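Local coordinates for protein threonine phosphate decarboxylase-like enzyme (Sulfurospirillum multivorans, PDB 6OUX) that catalyses the pyridoxal phosphate-dependent decarboxylation of L-serine O-phosphate to ethanolamine O-phosphate, a precursor in norcobamide biosynthesis, at residues V202-I207 with N235-K240; E119-V124 with P171-L176; N101-N106 with A256-R261. All coordinates share one frame; numbering follows the deposited sequence.

Contact 1 of 3, residues V202-I207 with N235-K240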
ATOM      1  N   VAL A 202      21.558 -23.283   4.027  1.00 15.76           N
ATOM      2  CA  VAL A 202      20.734 -22.260   4.665  1.00 14.99           C
ATOM      3  C   VAL A 202      19.259 -22.361   4.149  1.00 14.85           C
ATOM      4  O   VAL A 202      19.022 -22.417   2.933  1.00 15.70           O
ATOM      5  CB  VAL A 202      21.336 -20.817   4.383  1.00 14.60           C
ATOM      6  CG1 VAL A 202      20.464 -19.750   4.997  1.00 15.42           C
ATOM      7  CG2 VAL A 202      22.783 -20.732   4.846  1.00 14.70           C
ATOM      8  N   PRO A 203      18.257 -22.297   5.058  1.00 14.35           N
ATOM      9  CA  PRO A 203      16.887 -22.356   4.650  1.00 15.21           C
ATOM     10  C   PRO A 203      16.426 -21.225   3.667  1.00 14.39           C
ATOM     11  O   PRO A 203      15.742 -21.478   2.663  1.00 13.82           O
ATOM     12  CB  PRO A 203      16.161 -22.282   5.976  1.00 15.90           C
ATOM     13  CG  PRO A 203      17.078 -23.006   6.929  1.00 16.14           C
ATOM     14  CD  PRO A 203      18.374 -22.419   6.520  1.00 15.64           C
ATOM     15  N   ARG A 204      16.837 -19.994   3.933  1.00 13.32           N
ATOM     16  CA  ARG A 204      16.351 -18.831   3.179  1.00 12.32           C
ATOM     17  C   ARG A 204      17.490 -17.889   2.929  1.00 11.93           C
ATOM     18  O   ARG A 204      18.082 -17.391   3.893  1.00 11.78           O
ATOM     19  CB  ARG A 204      15.236 -18.087   3.979  1.00 12.48           C
ATOM     20  CG  ARG A 204      13.873 -18.814   4.012  1.00 13.63           C
ATOM     21  CD  ARG A 204      12.991 -18.213   5.080  1.00 14.43           C
ATOM     22  NE  ARG A 204      13.509 -18.591   6.368  1.00 16.17           N
ATOM     23  CZ  ARG A 204      13.275 -19.787   6.935  1.00 19.42           C
ATOM     24  NH1 ARG A 204      12.518 -20.706   6.337  1.00 18.00           N
ATOM     25  NH2 ARG A 204      13.808 -20.084   8.111  1.00 20.84           N
ATOM     26  N   ILE A 205      17.785 -17.636   1.644  1.00 12.15           N
ATOM     27  CA  ILE A 205      18.762 -16.663   1.264  1.00 12.18           C
ATOM     28  C   ILE A 205      17.996 -15.624   0.445  1.00 12.91           C
ATOM     29  O   ILE A 205      17.595 -15.907  -0.708  1.00 12.00           O
ATOM     30  CB  ILE A 205      19.929 -17.271   0.433  1.00 13.38           C
ATOM     31  CG1 ILE A 205      20.665 -18.330   1.286  1.00 12.99           C
ATOM     32  CG2 ILE A 205      20.813 -16.117  -0.029  1.00 13.27           C
ATOM     33  CD1 ILE A 205      21.802 -19.000   0.585  1.00 14.15           C
ATOM     34  N   ILE A 206      17.767 -14.479   1.086  1.00 11.48           N
ATOM     35  CA  ILE A 206      16.997 -13.380   0.551  1.00 12.43           C
ATOM     36  C   ILE A 206      17.936 -12.443  -0.121  1.00 12.92           C
ATOM     37  O   ILE A 206      18.918 -11.997   0.491  1.00 13.06           O
ATOM     38  CB  ILE A 206      16.272 -12.586   1.649  1.00 13.22           C
ATOM     39  CG1 ILE A 206      15.183 -13.471   2.273  1.00 13.17           C
ATOM     40  CG2 ILE A 206      15.699 -11.310   1.056  1.00 14.11           C
ATOM     41  CD1 ILE A 206      14.752 -13.007   3.634  1.00 12.75           C
ATOM     42  N   ILE A 207      17.693 -12.182  -1.398  1.00 12.18           N
ATOM     43  CA  ILE A 207      18.580 -11.302  -2.163  1.00 11.86           C
ATOM     44  C   ILE A 207      17.749 -10.158  -2.683  1.00 10.63           C
ATOM     45  O   ILE A 207      16.875 -10.351  -3.564  1.00 11.65           O
ATOM     46  CB  ILE A 207      19.242 -12.033  -3.366  1.00 12.07           C
ATOM     47  CG1 ILE A 207      19.965 -13.298  -2.908  1.00 13.00           C
ATOM     48  CG2 ILE A 207      20.184 -11.078  -4.056  1.00 12.13           C
ATOM     49  CD1 ILE A 207      20.560 -14.202  -3.986  1.00 13.50           C
ATOM     50  N   ASN A 235      16.805 -22.523  -2.200  1.00 13.39           N
ATOM     51  CA  ASN A 235      16.711 -21.715  -0.996  1.00 12.73           C
ATOM     52  C   ASN A 235      16.722 -20.191  -1.254  1.00 11.35           C
ATOM     53  O   ASN A 235      16.724 -19.430  -0.300  1.00 12.56           O
ATOM     54  CB  ASN A 235      17.801 -22.054   0.021  1.00 12.07           C
ATOM     55  CG  ASN A 235      19.168 -21.754  -0.471  1.00 12.96           C
ATOM     56  OD1 ASN A 235      19.385 -21.560  -1.685  1.00 13.56           O
ATOM     57  ND2 ASN A 235      20.135 -21.867   0.416  1.00 12.26           N
ATOM     58  N   VAL A 236      16.784 -19.771  -2.512  1.00 11.82           N
ATOM     59  CA  VAL A 236      16.811 -18.363  -2.838  1.00 12.35           C
ATOM     60  C   VAL A 236      15.421 -17.717  -2.900  1.00 12.79           C
ATOM     61  O   VAL A 236      14.496 -18.222  -3.567  1.00 12.79           O
ATOM     62  CB  VAL A 236      17.633 -18.127  -4.100  1.00 12.66           C
ATOM     63  CG1 VAL A 236      17.457 -16.711  -4.688  1.00 12.65           C
ATOM     64  CG2 VAL A 236      19.101 -18.368  -3.767  1.00 13.72           C
ATOM     65  N   ILE A 237      15.370 -16.526  -2.320  1.00 11.83           N
ATOM     66  CA  ILE A 237      14.276 -15.584  -2.477  1.00 12.81           C
ATOM     67  C   ILE A 237      14.824 -14.295  -3.065  1.00 12.57           C
ATOM     68  O   ILE A 237      15.797 -13.727  -2.526  1.00 13.57           O
ATOM     69  CB  ILE A 237      13.595 -15.299  -1.157  1.00 13.26           C
ATOM     70  CG1 ILE A 237      12.882 -16.548  -0.663  1.00 15.26           C
ATOM     71  CG2 ILE A 237      12.567 -14.185  -1.283  1.00 14.08           C
ATOM     72  CD1 ILE A 237      12.557 -16.567   0.806  1.00 17.55           C
ATOM     73  N   ILE A 238      14.267 -13.905  -4.206  1.00 11.53           N
ATOM     74  CA  ILE A 238      14.660 -12.654  -4.843  1.00 12.42           C
ATOM     75  C   ILE A 238      13.656 -11.588  -4.488  1.00 12.86           C
ATOM     76  O   ILE A 238      12.434 -11.790  -4.579  1.00 12.22           O
ATOM     77  CB  ILE A 238      14.733 -12.791  -6.391  1.00 12.83           C
ATOM     78  CG1 ILE A 238      15.714 -13.886  -6.804  1.00 12.94           C
ATOM     79  CG2 ILE A 238      15.091 -11.460  -7.051  1.00 12.74           C
ATOM     80  CD1 ILE A 238      17.162 -13.659  -6.370  1.00 12.73           C
ATOM     81  N   VAL A 239      14.148 -10.416  -4.093  1.00 13.70           N
ATOM     82  CA  VAL A 239      13.249  -9.305  -3.863  1.00 14.19           C
ATOM     83  C   VAL A 239      13.727  -8.099  -4.671  1.00 13.77           C
ATOM     84  O   VAL A 239      14.932  -7.862  -4.753  1.00 12.59           O
ATOM     85  CB  VAL A 239      13.240  -8.909  -2.347  1.00 15.46           C
ATOM     86  CG1 VAL A 239      12.292  -7.782  -2.140  1.00 17.10           C
ATOM     87  CG2 VAL A 239      12.817 -10.035  -1.455  1.00 15.27           C
ATOM     88  N   LYS A 240      12.795  -7.314  -5.215  1.00 14.09           N
ATOM     89  CA  LYS A 240      13.170  -6.203  -6.128  1.00 15.03           C
ATOM     90  C   LYS A 240      12.097  -5.121  -6.122  1.00 16.88           C
ATOM     91  O   LYS A 240      10.923  -5.393  -6.341  1.00 14.74           O
ATOM     92  CB  LYS A 240      13.428  -6.722  -7.555  1.00 15.39           C
ATOM     93  CG  LYS A 240      13.834  -5.635  -8.509  1.00 18.67           C
ATOM     94  CD  LYS A 240      14.546  -6.107  -9.766  1.00 19.89           C
ATOM     95  CE  LYS A 240      15.018  -4.909 -10.558  1.00 20.09           C
ATOM     96  NZ  LYS A 240      13.819  -4.116 -10.943  1.00 21.94           N
TER
HETATM   97  O   HOH W   1      14.015 -20.174   0.949  1.00 27.32           O
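Backbone hydrogen bonds join strands 204-208 and 236-241 in parallel register, Ile205 facing Val236, Ile206 facing Ile237 and Ile207 facing Ile238. The bonds alternate in direction: Ile205 N gives to Asn235 O, Ile237 N to Ile205 O, Ile207 N to Ile237 O at 2.7 Å, and Val239 N to Ile207 O. Ile207 N meets Ile237 O nearly along the C=O axis, whereas Ile237 N and Val239 N approach Ile205 O and Ile207 O from above the carbonyl plane.

One side chain extends the pairing ahead of the strands' first residues. Asn235 holds CG in the crowded position between its backbone N and carbonyl carbon (chi1 64°), which sends ND2 to Val202 O at 2.8 Å. The bond lies in the amide plane and ends on a lone pair of the carbonyl; ND2 also gives a weak bond to Leu199 O. An alanine here would lose both amide bonds and would probably loosen the turn leading into strand 204-208.

Branched aliphatic residues suit these extended backbones and cover both faces. On one, Ile206 CG2 rests 4.0 Å from Val239 CG2, and Ile237 lies alongside Ile206, both against Leu115 of helix 108-116. On the other, Ile207 CB lies 4.0 Å from Ile238 CD1, Ile207 CD1 reaches across to Val236 CG1, and Ile205 CD1 packs 3.3 Å from Asn235 ND2.

Polar groups thus pair within the sheet while hydrocarbon coats both faces of this beta-alpha-beta crossover, whose helix 227-232 lays Leu229 on Ile207 and Phe230 on Ile238.

Contact 2 of 3, residues E119-V124 with P171-L176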
ATOM      1  N   GLU A 119       7.402 -16.743  11.882  1.00 31.11           N
ATOM      2  CA  GLU A 119       7.921 -17.443  13.070  1.00 32.57           C
ATOM      3  C   GLU A 119       9.073 -18.419  12.811  1.00 28.04           C
ATOM      4  O   GLU A 119       9.895 -18.657  13.688  1.00 30.11           O
ATOM      5  CB  GLU A 119       6.793 -18.063  13.906  1.00 39.53           C
ATOM      6  CG  GLU A 119       6.046 -19.225  13.278  1.00 43.23           C
ATOM      7  CD  GLU A 119       4.872 -19.673  14.152  1.00 51.10           C
ATOM      8  OE1 GLU A 119       4.762 -19.192  15.318  1.00 53.18           O
ATOM      9  OE2 GLU A 119       4.057 -20.498  13.667  1.00 52.50           O
ATOM     10  N   GLU A 120       9.213 -18.932  11.601  1.00 30.20           N
ATOM     11  CA  GLU A 120      10.383 -19.786  11.304  1.00 30.28           C
ATOM     12  C   GLU A 120      11.686 -19.027  11.421  1.00 25.44           C
ATOM     13  O   GLU A 120      12.725 -19.630  11.576  1.00 24.51           O
ATOM     14  CB  GLU A 120      10.378 -20.377   9.884  1.00 37.21           C
ATOM     15  CG  GLU A 120       9.029 -20.802   9.359  1.00 43.04           C
ATOM     16  CD  GLU A 120       8.293 -19.624   8.758  1.00 46.82           C
ATOM     17  OE1 GLU A 120       8.774 -19.101   7.693  1.00 45.54           O
ATOM     18  OE2 GLU A 120       7.270 -19.234   9.390  1.00 38.67           O
ATOM     19  N   VAL A 121      11.638 -17.697  11.277  1.00 24.17           N
ATOM     20  CA  VAL A 121      12.833 -16.884  11.282  1.00 21.09           C
ATOM     21  C   VAL A 121      13.305 -16.656  12.731  1.00 21.77           C
ATOM     22  O   VAL A 121      12.771 -15.833  13.442  1.00 22.33           O
ATOM     23  CB  VAL A 121      12.583 -15.532  10.561  1.00 21.15           C
ATOM     24  CG1 VAL A 121      13.879 -14.698  10.514  1.00 21.55           C
ATOM     25  CG2 VAL A 121      12.003 -15.762   9.201  1.00 22.10           C
ATOM     26  N   GLN A 122      14.332 -17.383  13.145  1.00 23.67           N
ATOM     27  CA  GLN A 122      14.836 -17.340  14.523  1.00 24.80           C
ATOM     28  C   GLN A 122      16.313 -16.942  14.667  1.00 22.94           C
ATOM     29  O   GLN A 122      16.762 -16.572  15.751  1.00 20.20           O
ATOM     30  CB  GLN A 122      14.676 -18.732  15.144  1.00 28.61           C
ATOM     31  CG  GLN A 122      13.235 -19.130  15.357  1.00 33.01           C
ATOM     32  CD  GLN A 122      12.503 -18.181  16.302  1.00 39.78           C
ATOM     33  OE1 GLN A 122      11.347 -17.813  16.054  1.00 47.38           O
ATOM     34  NE2 GLN A 122      13.167 -17.777  17.394  1.00 40.65           N
ATOM     35  N   LYS A 123      17.079 -17.025  13.593  1.00 19.47           N
ATOM     36  CA  LYS A 123      18.387 -16.391  13.598  1.00 16.77           C
ATOM     37  C   LYS A 123      18.592 -15.887  12.199  1.00 16.46           C
ATOM     38  O   LYS A 123      18.460 -16.658  11.274  1.00 15.99           O
ATOM     39  CB  LYS A 123      19.450 -17.353  13.977  1.00 15.66           C
ATOM     40  CG  LYS A 123      20.816 -16.806  14.124  1.00 16.63           C
ATOM     41  CD  LYS A 123      21.717 -17.846  14.816  1.00 17.50           C
ATOM     42  CE  LYS A 123      23.027 -17.215  15.198  1.00 17.80           C
ATOM     43  NZ  LYS A 123      24.009 -18.182  15.759  1.00 17.86           N
ATOM     44  N   VAL A 124      18.956 -14.608  12.073  1.00 16.79           N
ATOM     45  CA  VAL A 124      19.185 -13.955  10.754  1.00 15.54           C
ATOM     46  C   VAL A 124      20.563 -13.270  10.720  1.00 15.16           C
ATOM     47  O   VAL A 124      21.012 -12.693  11.738  1.00 13.43           O
ATOM     48  CB  VAL A 124      18.051 -12.973  10.452  1.00 17.43           C
ATOM     49  CG1 VAL A 124      17.963 -11.907  11.505  1.00 20.02           C
ATOM     50  CG2 VAL A 124      18.167 -12.407   9.015  1.00 17.64           C
ATOM     51  N   PRO A 171      22.676 -19.373  10.759  1.00 16.20           N
ATOM     52  CA  PRO A 171      21.424 -18.675  10.722  1.00 14.53           C
ATOM     53  C   PRO A 171      20.424 -19.451   9.880  1.00 14.02           C
ATOM     54  O   PRO A 171      20.796 -20.154   8.967  1.00 13.02           O
ATOM     55  CB  PRO A 171      21.799 -17.350  10.043  1.00 14.46           C
ATOM     56  CG  PRO A 171      22.816 -17.752   9.057  1.00 15.11           C
ATOM     57  CD  PRO A 171      23.607 -18.887   9.730  1.00 15.56           C
ATOM     58  N   ASP A 172      19.137 -19.340  10.170  1.00 14.70           N
ATOM     59  CA  ASP A 172      18.207 -19.935   9.270  1.00 14.44           C
ATOM     60  C   ASP A 172      17.907 -19.027   8.050  1.00 14.08           C
ATOM     61  O   ASP A 172      17.348 -19.501   7.045  1.00 12.67           O
ATOM     62  CB  ASP A 172      16.899 -20.292   9.962  1.00 16.11           C
ATOM     63  CG  ASP A 172      16.243 -19.111  10.627  1.00 17.38           C
ATOM     64  OD1 ASP A 172      15.603 -18.287   9.931  1.00 17.58           O
ATOM     65  OD2 ASP A 172      16.345 -19.001  11.879  1.00 18.81           O
ATOM     66  N   THR A 173      18.178 -17.722   8.175  1.00 15.07           N
ATOM     67  CA  THR A 173      17.815 -16.721   7.135  1.00 14.40           C
ATOM     68  C   THR A 173      18.998 -15.768   6.985  1.00 15.07           C
ATOM     69  O   THR A 173      19.631 -15.344   7.986  1.00 14.12           O
ATOM     70  CB  THR A 173      16.572 -15.933   7.547  1.00 15.64           C
ATOM     71  OG1 THR A 173      15.507 -16.850   7.850  1.00 14.99           O
ATOM     72  CG2 THR A 173      16.076 -14.928   6.425  1.00 15.06           C
ATOM     73  N   VAL A 174      19.353 -15.494   5.746  1.00 13.38           N
ATOM     74  CA  VAL A 174      20.343 -14.476   5.435  1.00 15.36           C
ATOM     75  C   VAL A 174      19.705 -13.402   4.509  1.00 14.03           C
ATOM     76  O   VAL A 174      18.802 -13.733   3.722  1.00 14.04           O
ATOM     77  CB  VAL A 174      21.487 -15.219   4.737  1.00 18.46           C
ATOM     78  CG1 VAL A 174      22.302 -14.381   3.832  1.00 20.42           C
ATOM     79  CG2 VAL A 174      22.302 -16.026   5.781  1.00 18.04           C
ATOM     80  N   VAL A 175      20.114 -12.140   4.686  1.00 14.15           N
ATOM     81  CA  VAL A 175      19.740 -11.008   3.745  1.00 13.57           C
ATOM     82  C   VAL A 175      20.982 -10.434   3.058  1.00 14.24           C
ATOM     83  O   VAL A 175      21.910 -10.030   3.730  1.00 13.26           O
ATOM     84  CB  VAL A 175      19.028  -9.885   4.450  1.00 13.92           C
ATOM     85  CG1 VAL A 175      18.566  -8.781   3.457  1.00 15.38           C
ATOM     86  CG2 VAL A 175      17.855 -10.404   5.248  1.00 14.94           C
ATOM     87  N   LEU A 176      21.019 -10.501   1.712  1.00 14.06           N
ATOM     88  CA  LEU A 176      22.064  -9.909   0.918  1.00 14.92           C
ATOM     89  C   LEU A 176      21.387  -8.822   0.044  1.00 13.45           C
ATOM     90  O   LEU A 176      20.256  -8.970  -0.459  1.00 14.13           O
ATOM     91  CB  LEU A 176      22.777 -10.927   0.036  1.00 17.16           C
ATOM     92  CG  LEU A 176      23.454 -12.139   0.720  1.00 19.20           C
ATOM     93  CD1 LEU A 176      24.015 -13.143  -0.263  1.00 21.20           C
ATOM     94  CD2 LEU A 176      24.583 -11.660   1.619  1.00 22.48           C
TER
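Asp172 makes the tight part of this contact. Its CG takes the crowded position between backbone N and carbonyl carbon (chi1 57°), turning the carboxylate into the bend at Val121-Lys123. There OD2 accepts two backbone N-H groups: Gln122 N at 2.9 Å, on the syn lone pair, and Lys123 N at 2.7 Å, from above the carboxylate plane. OD1 uses its anti lone pair for Thr173 OG1, 2.5 Å away, and also forms a salt bridge with Arg204, whose NE bonds to Thr173 OG1. With so many donors around it, the carboxylate is probably kept ionised and its rotation fixed. An aspartate suits the place just before strand 173-177, its short side chain holding a carboxylate close to the neighbouring N-H groups.

The backbone pairing begins just beyond. Thr173 N gives to Lys123 O at 3.3 Å, and Asp172 N adds a weak bond to the same oxygen. Val124 pairs with Thr173 in parallel, and Val124 CG2 settles 3.4 Å from Thr173 O. The isopropyl group of Val121 crosses Thr173 at about a right angle, CG1 lying 3.8 Å from OG1.

Toward solvent the packing thins. Lys123, with CG anti to its backbone N (chi1 -175°), runs out extended; its CG passes 3.9 Å from Pro171 CA before the amine leaves for a salt bridge with Glu169. Glu120 leads away from the contact, toward a long, weak ion pair with Lys262.

Strands 123-128 and 173-177 are adjacent parallel strands of the large mixed sheet, and the contact marks their N-terminal ends in the PLP-binding domain of an aminotransferase-type fold.

Contact 3 of 3, residues N101-N106 with A256-R261; sequences NIFIGN and ALMDSR
Asn101 is gripped at both its backbone and its side chain. Its ND2 donates to Met258 O at 2.8 Å, almost straight at 170° and close to its own amide plane, though it meets the carbonyl from above that group's plane. In return Met258 N donates to Asn101 O at 3.0 Å, so the two residues are tied by a reciprocal pair of bonds. The side chain reaches this point with CG anti to its carbonyl carbon (chi1 -74°). An asparagine suits the place just before strand 102-105, because its amide can carry on the pairing to Met258, where the partner chain has left strand 254-257. Further along, Phe103 N and Ala256 O, and Ala256 N and Phe103 O, bond at 2.8 Å each, which makes Phe103 and Ala256 an antiparallel hydrogen-bonded pair; Ile102 and Leu257 form the adjoining non-hydrogen-bonded pair.

Strand 102-105 is an outermost strand within this chain of the seven-stranded mixed sheet, with strand 254-257, the antiparallel member, between it and strand 236-241. This lone reversed strand is a hallmark of the large domain of aminotransferase-type, fold type I PLP enzymes.

Asp259 occupies the N-cap position of helix 260-266, its OD2 accepting from Lys262 N.

On one face of the sheet Ile102 CG1 lies 4.0 Å from Leu257 CD2, side by side, with Met91 and Leu95 of helix 84-95 against them. On the other, the flexible thioether of Met258 bends at chi3 (103°) to bring CE 3.7 Å from Phe103 CB. Ile111 of helix 108-116 packs on both the small Ala256 and the side chain of Phe103.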
ATOM      1  N   ASN A 101       4.935 -18.402  -8.272  1.00 14.86           N
ATOM      2  CA  ASN A 101       6.214 -18.067  -7.586  1.00 14.48           C
ATOM      3  C   ASN A 101       6.462 -16.523  -7.389  1.00 15.20           C
ATOM      4  O   ASN A 101       7.446 -16.132  -6.765  1.00 14.92           O
ATOM      5  CB  ASN A 101       7.430 -18.648  -8.345  1.00 15.15           C
ATOM      6  CG  ASN A 101       7.568 -20.137  -8.196  1.00 14.90           C
ATOM      7  OD1 ASN A 101       7.503 -20.891  -9.137  1.00 18.40           O
ATOM      8  ND2 ASN A 101       7.760 -20.557  -7.027  1.00 15.80           N
ATOM      9  N   ILE A 102       5.546 -15.675  -7.860  1.00 15.50           N
ATOM     10  CA  ILE A 102       5.636 -14.198  -7.750  1.00 14.79           C
ATOM     11  C   ILE A 102       4.724 -13.637  -6.654  1.00 14.97           C
ATOM     12  O   ILE A 102       3.561 -13.956  -6.655  1.00 12.60           O
ATOM     13  CB  ILE A 102       5.270 -13.511  -9.073  1.00 15.15           C
ATOM     14  CG1 ILE A 102       6.057 -14.116 -10.221  1.00 16.55           C
ATOM     15  CG2 ILE A 102       5.538 -11.994  -8.967  1.00 15.43           C
ATOM     16  CD1 ILE A 102       5.688 -13.669 -11.635  1.00 15.86           C
ATOM     17  N   PHE A 103       5.290 -12.858  -5.720  1.00 14.98           N
ATOM     18  CA  PHE A 103       4.572 -12.108  -4.732  1.00 17.35           C
ATOM     19  C   PHE A 103       4.712 -10.593  -5.088  1.00 17.12           C
ATOM     20  O   PHE A 103       5.843 -10.059  -5.233  1.00 14.88           O
ATOM     21  CB  PHE A 103       5.088 -12.430  -3.302  1.00 17.85           C
ATOM     22  CG  PHE A 103       4.395 -11.651  -2.235  1.00 20.45           C
ATOM     23  CD1 PHE A 103       4.811 -10.353  -1.915  1.00 20.70           C
ATOM     24  CD2 PHE A 103       3.266 -12.163  -1.581  1.00 22.49           C
ATOM     25  CE1 PHE A 103       4.163  -9.598  -0.967  1.00 21.90           C
ATOM     26  CE2 PHE A 103       2.621 -11.413  -0.591  1.00 24.40           C
ATOM     27  CZ  PHE A 103       3.069 -10.145  -0.268  1.00 23.45           C
ATOM     28  N   ILE A 104       3.586  -9.904  -5.168  1.00 17.32           N
ATOM     29  CA  ILE A 104       3.547  -8.462  -5.511  1.00 19.77           C
ATOM     30  C   ILE A 104       3.147  -7.680  -4.257  1.00 19.89           C
ATOM     31  O   ILE A 104       2.123  -7.996  -3.658  1.00 18.95           O
ATOM     32  CB  ILE A 104       2.495  -8.112  -6.580  1.00 22.32           C
ATOM     33  CG1 ILE A 104       2.459  -9.100  -7.764  1.00 24.19           C
ATOM     34  CG2 ILE A 104       2.677  -6.638  -6.993  1.00 22.29           C
ATOM     35  CD1 ILE A 104       3.529  -8.906  -8.770  1.00 26.63           C
ATOM     36  N   GLY A 105       3.957  -6.707  -3.831  1.00 18.43           N
ATOM     37  CA  GLY A 105       3.629  -5.843  -2.675  1.00 19.92           C
ATOM     38  C   GLY A 105       4.113  -4.392  -2.898  1.00 19.98           C
ATOM     39  O   GLY A 105       4.314  -3.959  -4.049  1.00 17.37           O
ATOM     40  N   ASN A 106       4.310  -3.668  -1.805  1.00 21.81           N
ATOM     41  CA  ASN A 106       4.634  -2.252  -1.818  1.00 26.45           C
ATOM     42  C   ASN A 106       6.065  -1.839  -2.131  1.00 23.29           C
ATOM     43  O   ASN A 106       6.323  -0.736  -2.603  1.00 25.64           O
ATOM     44  CB  ASN A 106       4.278  -1.656  -0.458  1.00 31.78           C
ATOM     45  CG  ASN A 106       2.801  -1.585  -0.253  1.00 38.93           C
ATOM     46  OD1 ASN A 106       2.077  -1.176  -1.152  1.00 41.07           O
ATOM     47  ND2 ASN A 106       2.337  -1.998   0.920  1.00 43.48           N
ATOM     48  N   ALA A 256       8.647 -10.156  -5.192  1.00 12.04           N
ATOM     49  CA  ALA A 256       9.542 -11.223  -4.756  1.00 12.94           C
ATOM     50  C   ALA A 256       9.265 -12.487  -5.534  1.00 13.71           C
ATOM     51  O   ALA A 256       8.106 -12.744  -5.925  1.00 14.15           O
ATOM     52  CB  ALA A 256       9.375 -11.510  -3.287  1.00 14.33           C
ATOM     53  N   LEU A 257      10.313 -13.282  -5.727  1.00 13.22           N
ATOM     54  CA  LEU A 257      10.233 -14.666  -6.266  1.00 12.52           C
ATOM     55  C   LEU A 257      10.552 -15.599  -5.085  1.00 13.93           C
ATOM     56  O   LEU A 257      11.587 -15.459  -4.425  1.00 12.37           O
ATOM     57  CB  LEU A 257      11.259 -14.879  -7.367  1.00 12.62           C
ATOM     58  CG  LEU A 257      11.245 -13.862  -8.524  1.00 12.84           C
ATOM     59  CD1 LEU A 257      12.288 -14.192  -9.580  1.00 13.84           C
ATOM     60  CD2 LEU A 257       9.900 -13.723  -9.196  1.00 12.48           C
ATOM     61  N   MET A 258       9.634 -16.499  -4.800  1.00 14.81           N
ATOM     62  CA  MET A 258       9.767 -17.373  -3.667  1.00 17.42           C
ATOM     63  C   MET A 258       8.934 -18.630  -3.853  1.00 16.60           C
ATOM     64  O   MET A 258       8.219 -18.795  -4.837  1.00 16.00           O
ATOM     65  CB  MET A 258       9.433 -16.639  -2.351  1.00 19.22           C
ATOM     66  CG  MET A 258       8.022 -16.107  -2.188  1.00 22.27           C
ATOM     67  SD  MET A 258       7.700 -15.208  -0.592  1.00 18.43           S
ATOM     68  CE  MET A 258       7.724 -13.677  -1.061  1.00 17.11           C
ATOM     69  N   ASP A 259       9.059 -19.517  -2.892  1.00 18.20           N
ATOM     70  CA  ASP A 259       8.350 -20.805  -2.904  1.00 18.77           C
ATOM     71  C   ASP A 259       6.843 -20.577  -3.096  1.00 18.33           C
ATOM     72  O   ASP A 259       6.267 -19.770  -2.396  1.00 17.30           O
ATOM     73  CB  ASP A 259       8.633 -21.519  -1.562  1.00 21.15           C
ATOM     74  CG  ASP A 259       7.919 -22.821  -1.465  1.00 23.12           C
ATOM     75  OD1 ASP A 259       8.378 -23.820  -2.110  1.00 27.05           O
ATOM     76  OD2 ASP A 259       6.851 -22.836  -0.834  1.00 22.87           O
ATOM     77  N   SER A 260       6.219 -21.249  -4.059  1.00 19.60           N
ATOM     78  CA  SER A 260       4.810 -21.003  -4.354  1.00 22.72           C
ATOM     79  C   SER A 260       3.874 -21.451  -3.248  1.00 24.01           C
ATOM     80  O   SER A 260       2.815 -20.808  -3.021  1.00 22.89           O
ATOM     81  CB  SER A 260       4.391 -21.602  -5.706  1.00 23.68           C
ATOM     82  OG  SER A 260       4.598 -22.978  -5.683  1.00 23.18           O
ATOM     83  N   ARG A 261       4.258 -22.513  -2.537  1.00 25.30           N
ATOM     84  CA  ARG A 261       3.500 -22.975  -1.363  1.00 28.65           C
ATOM     85  C   ARG A 261       3.395 -21.866  -0.294  1.00 25.95           C
ATOM     86  O   ARG A 261       2.315 -21.576   0.244  1.00 25.84           O
ATOM     87  CB  ARG A 261       4.242 -24.172  -0.719  1.00 34.64           C
ATOM     88  CG  ARG A 261       3.441 -25.436  -0.517  1.00 42.76           C
ATOM     89  CD  ARG A 261       2.824 -25.975  -1.805  1.00 46.69           C
ATOM     90  NE  ARG A 261       3.732 -26.124  -2.957  1.00 51.23           N
ATOM     91  CZ  ARG A 261       4.285 -27.267  -3.397  1.00 46.22           C
ATOM     92  NH1 ARG A 261       4.117 -28.402  -2.753  1.00 45.36           N
ATOM     93  NH2 ARG A 261       5.058 -27.250  -4.475  1.00 37.46           N
TER

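How the contacts relate
All three contacts belong to one mixed sheet and lie along it in the order 2, 1, 3. The centres of contacts 1 and 2 are about 10 Å apart, and neighbouring strands 173-177 and 204-208 join them: Ile206 N and O probably bond to Val174 O and Leu176 N. Contact 3 lies about 11 Å from contact 1, centre to centre, joined by the probable bond from Leu257 N to Ile238 O, but its nearest atoms are about 9 Å from contact 2. Asn181, which binds O-phospho-L-serine, is nearer contact 2 than contact 1: about 8 Å from Val175 and about 11 Å from Ile207, side chain to side chain; contact 3 lies away from the substrate-binding residues.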